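Local coordinates for bluetongue virus COAT protein VP7 (Bluetongue virus, PDB 1BVP) that forms trimeric capsomers that assemble on the VP3 scaffold as part of the bluetongue virus core, at residues S201-G213 / A229-V243. Sequence-based numbering, arbitrary orientation.
Sequences SQQTQAGVTVSVG and AALHVHNPTQQNAMV
Val208 spreads its two methyls over three residues of 229-243: CG1 lies 3.7 Å from Val243 CG1 and more loosely against Val233, while CG2 rests on the CB of Ala241. With CG1 anti to the backbone N (chi1 -172°), the branch straddles the end of strand 231-234 and the start of 241-252, a small buried apolar cluster where the two sheets meet. Beside it, Thr204 works as a two-sided side chain. Its CG2 packs on Ala241 CB, whereas OG1 accepts the backbone N-H of Met242 at 3.1 Å and is also hydrogen-bonded to the carbonyl of Ile191, so the buried hydroxyl joins two strands of the larger sheet.

Strands 209-212 and 231-234 then run antiparallel, their axes 161° apart. Thr209 with His234 and Ser211 with His232 are hydrogen-bonded pairs; Thr209 N donates to His234 O at 2.9 Å, and His234 N returns a bond to Thr209 O. On the face carrying these four residues, each hydroxyl sits against a histidine: Ser211 OG is 3.4 Å from His232 CB, and Thr209 OG1 approaches the edge of the His234 ring near its plane. The His232 ring is held through ND1 by Asp170. The other face is aliphatic, with Val212 CG2 alongside Leu231 CD1 at 3.6 Å, and Trp225 touching both residues.

Within the connection 235-240, Asn235 ND2 donates to Gln239 O at 2.9 Å, almost in its own amide plane, and is bonded to Asn164 O as well, tying this turn to a neighbouring loop. Both segments cross between the four-stranded sheet and the larger one, with Val208 and Thr204 packing at the crossing, in the antiparallel jelly-roll beta-sandwich of the outer domain of orbivirus VP7.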
# COMPACT_ATOMS: atom_id res chain seq x y z
N SER A 201 -39.41 8.48 15.40
CA SER A 201 -38.98 7.94 14.12
C SER A 201 -39.86 8.36 12.96
O SER A 201 -41.05 8.54 13.10
CB SER A 201 -38.95 6.42 14.19
OG SER A 201 -38.09 6.00 15.24
N GLN A 202 -39.26 8.41 11.78
CA GLN A 202 -39.96 8.76 10.56
C GLN A 202 -39.29 7.93 9.44
O GLN A 202 -38.13 7.54 9.56
CB GLN A 202 -39.83 10.27 10.33
CG GLN A 202 -40.54 10.77 9.10
CD GLN A 202 -41.98 11.14 9.36
OE1 GLN A 202 -42.43 11.17 10.51
NE2 GLN A 202 -42.72 11.41 8.29
N GLN A 203 -40.04 7.61 8.39
CA GLN A 203 -39.52 6.83 7.27
C GLN A 203 -39.35 7.69 6.04
O GLN A 203 -40.04 8.71 5.88
CB GLN A 203 -40.52 5.76 6.87
CG GLN A 203 -40.04 4.37 7.04
CD GLN A 203 -40.28 3.89 8.44
OE1 GLN A 203 -39.88 4.54 9.42
NE2 GLN A 203 -40.97 2.76 8.56
N THR A 204 -38.45 7.28 5.16
CA THR A 204 -38.27 7.97 3.90
C THR A 204 -38.95 7.08 2.87
O THR A 204 -38.68 5.87 2.81
CB THR A 204 -36.78 8.20 3.57
OG1 THR A 204 -36.23 9.12 4.53
CG2 THR A 204 -36.64 8.81 2.18
N GLN A 205 -39.95 7.63 2.18
CA GLN A 205 -40.70 6.87 1.17
C GLN A 205 -39.85 6.74 -0.09
O GLN A 205 -39.05 7.62 -0.39
CB GLN A 205 -42.02 7.59 0.77
CG GLN A 205 -43.08 7.80 1.85
CD GLN A 205 -43.38 6.52 2.62
OE1 GLN A 205 -43.22 6.46 3.86
NE2 GLN A 205 -43.77 5.47 1.90
N ALA A 206 -40.02 5.65 -0.83
CA ALA A 206 -39.26 5.51 -2.08
C ALA A 206 -39.77 6.60 -3.03
O ALA A 206 -40.92 7.02 -2.93
CB ALA A 206 -39.48 4.13 -2.69
N GLY A 207 -38.92 7.09 -3.91
CA GLY A 207 -39.39 8.10 -4.83
C GLY A 207 -38.46 9.29 -4.88
O GLY A 207 -38.54 10.09 -5.81
N VAL A 208 -37.62 9.41 -3.86
CA VAL A 208 -36.64 10.49 -3.79
C VAL A 208 -35.62 10.27 -4.89
O VAL A 208 -35.29 9.12 -5.22
CB VAL A 208 -35.88 10.46 -2.46
CG1 VAL A 208 -35.02 11.71 -2.33
CG2 VAL A 208 -36.85 10.37 -1.31
N THR A 209 -35.14 11.36 -5.47
CA THR A 209 -34.15 11.26 -6.53
C THR A 209 -32.97 12.19 -6.32
O THR A 209 -33.09 13.24 -5.67
CB THR A 209 -34.73 11.54 -7.94
OG1 THR A 209 -35.12 12.92 -8.06
CG2 THR A 209 -35.90 10.63 -8.23
N VAL A 210 -31.82 11.76 -6.84
CA VAL A 210 -30.57 12.52 -6.82
C VAL A 210 -30.14 12.54 -8.29
O VAL A 210 -30.26 11.54 -9.00
CB VAL A 210 -29.48 11.84 -5.94
CG1 VAL A 210 -28.20 12.67 -6.00
CG2 VAL A 210 -29.94 11.74 -4.50
N SER A 211 -29.76 13.71 -8.78
CA SER A 211 -29.33 13.79 -10.16
C SER A 211 -28.05 14.61 -10.21
O SER A 211 -27.84 15.53 -9.37
CB SER A 211 -30.43 14.41 -11.03
OG SER A 211 -30.49 15.82 -10.84
N VAL A 212 -27.16 14.23 -11.12
CA VAL A 212 -25.89 14.91 -11.27
C VAL A 212 -25.84 15.52 -12.65
O VAL A 212 -25.99 14.80 -13.64
CB VAL A 212 -24.69 13.95 -11.08
CG1 VAL A 212 -23.40 14.73 -11.22
CG2 VAL A 212 -24.73 13.27 -9.69
N GLY A 213 -25.67 16.84 -12.72
CA GLY A 213 -25.65 17.52 -14.01
C GLY A 213 -26.91 17.24 -14.85
O GLY A 213 -26.82 17.10 -16.07
N ALA A 229 -20.64 20.10 -11.58
CA ALA A 229 -22.01 19.84 -12.04
C ALA A 229 -22.96 19.86 -10.86
O ALA A 229 -22.61 19.41 -9.77
CB ALA A 229 -22.09 18.49 -12.73
N ALA A 230 -24.18 20.33 -11.09
CA ALA A 230 -25.18 20.43 -10.03
C ALA A 230 -25.63 19.09 -9.46
O ALA A 230 -25.95 18.13 -10.19
CB ALA A 230 -26.37 21.21 -10.50
N LEU A 231 -25.63 19.04 -8.13
CA LEU A 231 -26.01 17.87 -7.36
C LEU A 231 -27.40 18.21 -6.86
O LEU A 231 -27.56 18.94 -5.86
CB LEU A 231 -25.04 17.73 -6.21
CG LEU A 231 -24.93 16.35 -5.62
CD1 LEU A 231 -24.78 15.37 -6.74
CD2 LEU A 231 -23.70 16.35 -4.76
N HIS A 232 -28.40 17.69 -7.55
CA HIS A 232 -29.78 18.01 -7.28
C HIS A 232 -30.64 16.94 -6.61
O HIS A 232 -30.88 15.86 -7.17
CB HIS A 232 -30.39 18.43 -8.61
CG HIS A 232 -31.74 19.06 -8.49
ND1 HIS A 232 -31.93 20.36 -8.05
CD2 HIS A 232 -32.98 18.58 -8.80
CE1 HIS A 232 -33.22 20.65 -8.10
NE2 HIS A 232 -33.87 19.59 -8.54
N VAL A 233 -31.13 17.24 -5.41
CA VAL A 233 -31.98 16.30 -4.69
C VAL A 233 -33.45 16.72 -4.83
O VAL A 233 -33.78 17.91 -4.77
CB VAL A 233 -31.62 16.20 -3.20
CG1 VAL A 233 -32.14 14.88 -2.66
CG2 VAL A 233 -30.11 16.33 -2.99
N HIS A 234 -34.33 15.75 -5.05
CA HIS A 234 -35.75 16.00 -5.22
C HIS A 234 -36.60 14.98 -4.44
O HIS A 234 -36.44 13.76 -4.62
CB HIS A 234 -36.11 15.96 -6.71
CG HIS A 234 -37.57 16.13 -7.00
ND1 HIS A 234 -38.39 16.99 -6.29
CD2 HIS A 234 -38.36 15.53 -7.93
CE1 HIS A 234 -39.62 16.92 -6.77
NE2 HIS A 234 -39.63 16.04 -7.76
N ASN A 235 -37.47 15.50 -3.57
CA ASN A 235 -38.40 14.69 -2.78
C ASN A 235 -39.81 14.88 -3.35
O ASN A 235 -40.49 15.84 -3.01
CB ASN A 235 -38.42 15.16 -1.33
CG ASN A 235 -39.37 14.36 -0.48
OD1 ASN A 235 -39.83 13.29 -0.90
ND2 ASN A 235 -39.68 14.86 0.72
N PRO A 236 -40.24 14.02 -4.29
CA PRO A 236 -41.58 14.16 -4.87
C PRO A 236 -42.66 13.60 -3.95
O PRO A 236 -43.85 13.64 -4.24
CB PRO A 236 -41.46 13.31 -6.14
CG PRO A 236 -40.63 12.20 -5.69
CD PRO A 236 -39.53 12.89 -4.91
N THR A 237 -42.19 13.02 -2.86
CA THR A 237 -42.98 12.40 -1.83
C THR A 237 -43.77 13.39 -0.98
O THR A 237 -43.44 14.60 -0.91
CB THR A 237 -42.00 11.50 -1.05
OG1 THR A 237 -42.15 10.17 -1.53
CG2 THR A 237 -42.08 11.61 0.47
N GLN A 238 -44.86 12.90 -0.38
CA GLN A 238 -45.73 13.74 0.45
C GLN A 238 -45.40 13.72 1.94
O GLN A 238 -46.18 14.16 2.76
CB GLN A 238 -47.21 13.39 0.20
CG GLN A 238 -47.75 13.97 -1.13
CD GLN A 238 -47.42 15.47 -1.32
OE1 GLN A 238 -48.02 16.34 -0.69
NE2 GLN A 238 -46.44 15.77 -2.19
N GLN A 239 -44.17 13.32 2.26
CA GLN A 239 -43.67 13.22 3.63
C GLN A 239 -42.24 13.72 3.66
O GLN A 239 -41.60 13.83 2.61
CB GLN A 239 -43.63 11.77 4.06
CG GLN A 239 -44.93 11.14 4.43
CD GLN A 239 -44.67 9.85 5.17
OE1 GLN A 239 -44.02 9.85 6.22
NE2 GLN A 239 -45.12 8.75 4.61
N ASN A 240 -41.71 13.96 4.86
CA ASN A 240 -40.31 14.38 4.97
C ASN A 240 -39.42 13.21 4.55
O ASN A 240 -39.78 12.02 4.72
CB ASN A 240 -39.93 14.74 6.40
CG ASN A 240 -40.88 15.68 7.03
OD1 ASN A 240 -41.74 15.24 7.78
ND2 ASN A 240 -40.76 16.96 6.74
N ALA A 241 -38.25 13.56 4.01
CA ALA A 241 -37.28 12.57 3.56
C ALA A 241 -35.87 12.96 3.97
O ALA A 241 -35.58 14.13 4.23
CB ALA A 241 -37.36 12.43 2.04
N MET A 242 -35.02 11.94 4.09
CA MET A 242 -33.60 12.15 4.40
C MET A 242 -32.73 11.27 3.50
O MET A 242 -33.06 10.10 3.25
CB MET A 242 -33.30 11.84 5.85
CG MET A 242 -33.54 13.00 6.71
SD MET A 242 -32.89 12.77 8.33
CE MET A 242 -31.35 13.79 8.18
N VAL A 243 -31.68 11.85 2.92
CA VAL A 243 -30.77 11.03 2.12
C VAL A 243 -29.37 11.21 2.63
O VAL A 243 -29.07 12.30 3.19
CB VAL A 243 -30.79 11.38 0.59
CG1 VAL A 243 -32.20 11.34 0.06
CG2 VAL A 243 -30.17 12.72 0.34